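Local coordinates for mandelate racemase/muconate lactonizing enzyme-like protein (Roseovarius sp. TM1035, PDB 3RCY) that probably acts as an isomerase of the mandelate racemase/muconate lactonizing enzyme family, within the enolase superfamily, and binds magnesium, at residues T340-H343 / D344-K348; V317-A320 / A321-F325. All blocks are in the same frame, centred on the assembly; numbering follows the deposited sequence.

Interaction 1. Residues T340-H343 / D344-K348; sequences TPFH and DALIK
The Phe342 ring reaches forward to Leu346 on the next turn, with CE2 4.3 Å from Leu346 CD2. The other flat group, the imidazole of His343, turns back toward the helix start: with chi1 at -86°, CG stands anti to the carbonyl carbon, and Thr340 OG1 sits at the ring edge, in plane, hydrogen-bonded to ND1 at 2.8 Å. Trp24 meets both rings, its plane about 35° from that of Phe342 and about 55° from that of His343. On the imidazole NE2 bonds to Ala314 O, so both nitrogens are engaged and the ring's rotation is fixed. Thr340 is the N-cap residue; its OG1 also accepts the nearly straight bond from His343 N at 3.0 Å.

Behind the cap, the backbone runs in helical steps: Asp344 N to Thr340 O at 3.1 Å, Ala345 N to Pro341 O at 2.9 Å and Leu346 N to Phe342 O at 2.9 Å. The turn then ends in a Schellman motif, with Lys348 at positive phi as the C-prime residue and its N bonded to Ala345 O at 3.0 Å. The Asp344 carboxylate stands out from the flank of the helix and forms a salt bridge with Arg352, and Lys348 NZ pairs with Glu369.

This short helix follows strand 335-336. His343, Leu346 and Ile347 rest on Pro316 at the start of helix 316-327, while Phe342, Ala345 and Leu346 pack on helix 372-376, and Trp24 brings in strand 24-31 of the N-terminal domain.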
loop_
_atom_site.group_PDB
_atom_site.type_symbol
_atom_site.label_atom_id
_atom_site.label_comp_id
_atom_site.label_asym_id
_atom_site.label_seq_id
_atom_site.Cartn_x
_atom_site.Cartn_y
_atom_site.Cartn_z
ATOM N N THR A 340 -46.026 -15.021 -3.277
ATOM C CA THR A 340 -47.308 -14.470 -3.737
ATOM C C THR A 340 -48.059 -15.545 -4.503
ATOM O O THR A 340 -47.431 -16.473 -5.029
ATOM C CB THR A 340 -47.162 -13.204 -4.647
ATOM O OG1 THR A 340 -46.687 -13.583 -5.945
ATOM C CG2 THR A 340 -46.235 -12.156 -4.029
ATOM N N PRO A 341 -49.405 -15.438 -4.573
ATOM C CA PRO A 341 -50.158 -16.403 -5.372
ATOM C C PRO A 341 -49.666 -16.472 -6.825
ATOM O O PRO A 341 -49.587 -17.560 -7.391
ATOM C CB PRO A 341 -51.603 -15.877 -5.296
ATOM C CG PRO A 341 -51.647 -15.116 -4.009
ATOM C CD PRO A 341 -50.294 -14.472 -3.899
ATOM N N PHE A 342 -49.325 -15.325 -7.411
ATOM C CA PHE A 342 -48.913 -15.277 -8.821
ATOM C C PHE A 342 -47.550 -15.942 -9.050
ATOM O O PHE A 342 -47.401 -16.718 -10.000
ATOM C CB PHE A 342 -48.919 -13.834 -9.354
ATOM C CG PHE A 342 -48.712 -13.733 -10.848
ATOM C CD1 PHE A 342 -49.714 -14.123 -11.735
ATOM C CD2 PHE A 342 -47.518 -13.241 -11.364
ATOM C CE1 PHE A 342 -49.527 -14.031 -13.120
ATOM C CE2 PHE A 342 -47.316 -13.143 -12.744
ATOM C CZ PHE A 342 -48.323 -13.536 -13.624
ATOM N N HIS A 343 -46.570 -15.646 -8.186
ATOM C CA HIS A 343 -45.282 -16.363 -8.207
ATOM C C HIS A 343 -45.499 -17.876 -8.203
ATOM O O HIS A 343 -44.937 -18.595 -9.036
ATOM C CB HIS A 343 -44.422 -16.017 -6.981
ATOM C CG HIS A 343 -43.572 -14.793 -7.142
ATOM N ND1 HIS A 343 -43.990 -13.540 -6.750
ATOM C CD2 HIS A 343 -42.304 -14.640 -7.602
ATOM C CE1 HIS A 343 -43.026 -12.664 -6.977
ATOM N NE2 HIS A 343 -41.994 -13.304 -7.495
ATOM N N ASP A 344 -46.301 -18.352 -7.251
ATOM C CA ASP A 344 -46.530 -19.791 -7.090
ATOM C C ASP A 344 -47.245 -20.398 -8.296
ATOM O O ASP A 344 -46.830 -21.440 -8.811
ATOM C CB ASP A 344 -47.305 -20.082 -5.799
ATOM C CG ASP A 344 -47.262 -21.550 -5.415
ATOM O OD1 ASP A 344 -46.206 -22.029 -4.945
ATOM O OD2 ASP A 344 -48.290 -22.231 -5.580
ATOM N N ALA A 345 -48.296 -19.725 -8.765
ATOM C CA ALA A 345 -49.093 -20.218 -9.889
ATOM C C ALA A 345 -48.315 -20.255 -11.208
ATOM O O ALA A 345 -48.518 -21.157 -12.030
ATOM C CB ALA A 345 -50.381 -19.393 -10.041
ATOM N N LEU A 346 -47.427 -19.282 -11.408
ATOM C CA LEU A 346 -46.642 -19.196 -12.647
ATOM C C LEU A 346 -45.733 -20.411 -12.865
ATOM O O LEU A 346 -45.490 -20.812 -14.004
ATOM C CB LEU A 346 -45.822 -17.903 -12.686
ATOM C CG LEU A 346 -45.127 -17.545 -14.003
ATOM C CD1 LEU A 346 -46.100 -17.556 -15.200
ATOM C CD2 LEU A 346 -44.428 -16.191 -13.880
ATOM N N ILE A 347 -45.229 -20.995 -11.781
ATOM C CA ILE A 347 -44.483 -22.249 -11.897
ATOM C C ILE A 347 -45.232 -23.454 -11.316
ATOM O O ILE A 347 -44.625 -24.490 -11.025
ATOM C CB ILE A 347 -43.038 -22.149 -11.337
ATOM C CG1 ILE A 347 -43.039 -21.794 -9.837
ATOM C CG2 ILE A 347 -42.203 -21.175 -12.201
ATOM C CD1 ILE A 347 -41.685 -22.038 -9.134
ATOM N N LYS A 348 -46.550 -23.309 -11.173
ATOM C CA LYS A 348 -47.447 -24.374 -10.697
ATOM C C LYS A 348 -46.973 -25.037 -9.393
ATOM O O LYS A 348 -47.024 -26.257 -9.250
ATOM C CB LYS A 348 -47.702 -25.419 -11.803
ATOM C CG LYS A 348 -48.219 -24.826 -13.115
ATOM C CD LYS A 348 -48.707 -25.890 -14.092
ATOM C CE LYS A 348 -49.186 -25.248 -15.397
ATOM N NZ LYS A 348 -49.595 -26.259 -16.420
#

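Interaction 2. Residues V317-A320 / A321-F325; sequences VEWA and ANVHF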
loop_
_atom_site.group_PDB
_atom_site.type_symbol
_atom_site.label_atom_id
_atom_site.label_comp_id
_atom_site.label_asym_id
_atom_site.label_seq_id
_atom_site.Cartn_x
_atom_site.Cartn_y
_atom_site.Cartn_z
ATOM N N VAL A 317 -39.107 -17.863 -12.189
ATOM C CA VAL A 317 -38.182 -18.517 -13.116
ATOM C C VAL A 317 -36.748 -18.144 -12.753
ATOM O O VAL A 317 -35.892 -19.020 -12.617
ATOM C CB VAL A 317 -38.487 -18.179 -14.612
ATOM C CG1 VAL A 317 -37.391 -18.724 -15.525
ATOM C CG2 VAL A 317 -39.843 -18.756 -15.027
ATOM N N GLU A 318 -36.482 -16.850 -12.574
ATOM C CA GLU A 318 -35.168 -16.448 -12.081
ATOM C C GLU A 318 -34.903 -17.071 -10.709
ATOM O O GLU A 318 -33.786 -17.480 -10.415
ATOM C CB GLU A 318 -35.017 -14.928 -12.009
ATOM C CG GLU A 318 -33.557 -14.528 -11.831
ATOM C CD GLU A 318 -33.369 -13.115 -11.322
ATOM O OE1 GLU A 318 -34.068 -12.713 -10.359
ATOM O OE2 GLU A 318 -32.495 -12.415 -11.868
ATOM N N TRP A 319 -35.943 -17.164 -9.883
ATOM C CA TRP A 319 -35.805 -17.774 -8.564
ATOM C C TRP A 319 -35.414 -19.250 -8.648
ATOM O O TRP A 319 -34.629 -19.721 -7.837
ATOM C CB TRP A 319 -37.092 -17.610 -7.761
ATOM C CG TRP A 319 -36.981 -18.067 -6.346
ATOM C CD1 TRP A 319 -36.119 -17.596 -5.384
ATOM C CD2 TRP A 319 -37.762 -19.083 -5.717
ATOM N NE1 TRP A 319 -36.322 -18.261 -4.200
ATOM C CE2 TRP A 319 -37.326 -19.177 -4.372
ATOM C CE3 TRP A 319 -38.790 -19.929 -6.158
ATOM C CZ2 TRP A 319 -37.887 -20.079 -3.466
ATOM C CZ3 TRP A 319 -39.343 -20.833 -5.252
ATOM C CH2 TRP A 319 -38.893 -20.896 -3.924
ATOM N N ALA A 320 -35.969 -19.976 -9.620
ATOM C CA ALA A 320 -35.586 -21.378 -9.831
ATOM C C ALA A 320 -34.100 -21.501 -10.179
ATOM O O ALA A 320 -33.414 -22.396 -9.673
ATOM C CB ALA A 320 -36.448 -22.036 -10.905
ATOM N N ALA A 321 -33.607 -20.597 -11.022
ATOM C CA ALA A 321 -32.177 -20.532 -11.327
ATOM C C ALA A 321 -31.367 -20.331 -10.047
ATOM O O ALA A 321 -30.392 -21.054 -9.804
ATOM C CB ALA A 321 -31.867 -19.436 -12.366
ATOM N N ASN A 322 -31.800 -19.382 -9.217
ATOM C CA ASN A 322 -31.169 -19.122 -7.915
ATOM C C ASN A 322 -31.056 -20.375 -7.041
ATOM O O ASN A 322 -30.044 -20.592 -6.370
ATOM C CB ASN A 322 -31.940 -18.048 -7.143
ATOM C CG ASN A 322 -31.884 -16.680 -7.805
ATOM O OD1 ASN A 322 -31.147 -16.462 -8.764
ATOM N ND2 ASN A 322 -32.664 -15.747 -7.281
ATOM N N VAL A 323 -32.116 -21.180 -7.038
ATOM C CA VAL A 323 -32.184 -22.360 -6.186
ATOM C C VAL A 323 -31.209 -23.444 -6.638
ATOM O O VAL A 323 -30.478 -24.001 -5.814
ATOM C CB VAL A 323 -33.642 -22.890 -6.064
ATOM C CG1 VAL A 323 -33.682 -24.265 -5.396
ATOM C CG2 VAL A 323 -34.495 -21.886 -5.274
ATOM N N HIS A 324 -31.181 -23.733 -7.941
ATOM C CA HIS A 324 -30.204 -24.694 -8.479
ATOM C C HIS A 324 -28.752 -24.254 -8.273
ATOM O O HIS A 324 -27.879 -25.071 -7.922
ATOM C CB HIS A 324 -30.498 -24.962 -9.956
ATOM C CG HIS A 324 -31.716 -25.799 -10.149
ATOM N ND1 HIS A 324 -31.681 -27.175 -10.105
ATOM C CD2 HIS A 324 -33.019 -25.456 -10.291
ATOM C CE1 HIS A 324 -32.905 -27.647 -10.262
ATOM N NE2 HIS A 324 -33.738 -26.625 -10.365
ATOM N N PHE A 325 -28.503 -22.968 -8.511
ATOM C CA PHE A 325 -27.205 -22.357 -8.256
ATOM C C PHE A 325 -26.820 -22.556 -6.787
ATOM O O PHE A 325 -25.753 -23.105 -6.486
ATOM C CB PHE A 325 -27.256 -20.865 -8.622
ATOM C CG PHE A 325 -26.054 -20.070 -8.173
ATOM C CD1 PHE A 325 -24.797 -20.296 -8.732
ATOM C CD2 PHE A 325 -26.190 -19.071 -7.217
ATOM C CE1 PHE A 325 -23.688 -19.554 -8.322
ATOM C CE2 PHE A 325 -25.084 -18.314 -6.804
ATOM C CZ PHE A 325 -23.828 -18.568 -7.363
#
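Helix 316-327, which follows barrel strand 307-308, carries a CH-pi contact one turn long between Trp319 and Val323. Val323 CG2 lies over one face of the indole, 4.2 Å from the centroid of the five-membered ring and 17° off its normal, and approaches CE2 of Trp319 to 4.0 Å. Its placement follows from chi1 of 169°, which sends CG1 anti to the backbone N and leaves CG2 beside that N, on the side of Trp319. Both side chains pack on Ile358 of strand 357-358, and Trp319 NE1 makes a weak hydrogen bond to Ser337.

Further round the helix, the His324 ring brings its edge to Ala320 O, with CD2 3.1 Å from that oxygen near the ring plane. The oxygen is already the acceptor of the helical bond from His324 N at 3.1 Å, and takes a weak second one from Val323 N. His324 NE2 and ND1 bond to Leu366 O and Trp115 N, and its ring meets that of Trp115.

Asn322 folds back on the preceding turn, its CG 3.3 Å from Glu318 O, while ND2 is held by His311 O; Asn322 N donates to the same Glu318 O at 3.0 Å. The buried Glu318 carboxylate is held by Gly286 N through OE2. Every residue from Glu318 to Phe325 is buried, Ala321 and Phe325 facing helices 285-288 and 290-302. Lying between strands 307-308 and 335-336 in the chain, this helix is one of the alpha units of the (beta/alpha)7-beta barrel of the enolase superfamily.

Overall arrangement
Along the chain, interaction 2 comes first, on helix 316-327, and interaction 1 follows on helix 341-346, with barrel strand 335-336 between them. Each is a local contact within its own helix, so neither closes a long loop, and the two run in series without nesting or crossing. The centres of interaction 1 and interaction 2 lie about 14 Å apart; Pro316, at the start of helix 316-327, is touched by His343, Leu346 and Ile347, which places the two helices next to each other. Both contacts reach the N-terminal part of the chain, residues 317-325 through Glu40 and Trp115, residues 340-348 through Trp24; the latter also join helix 372-376.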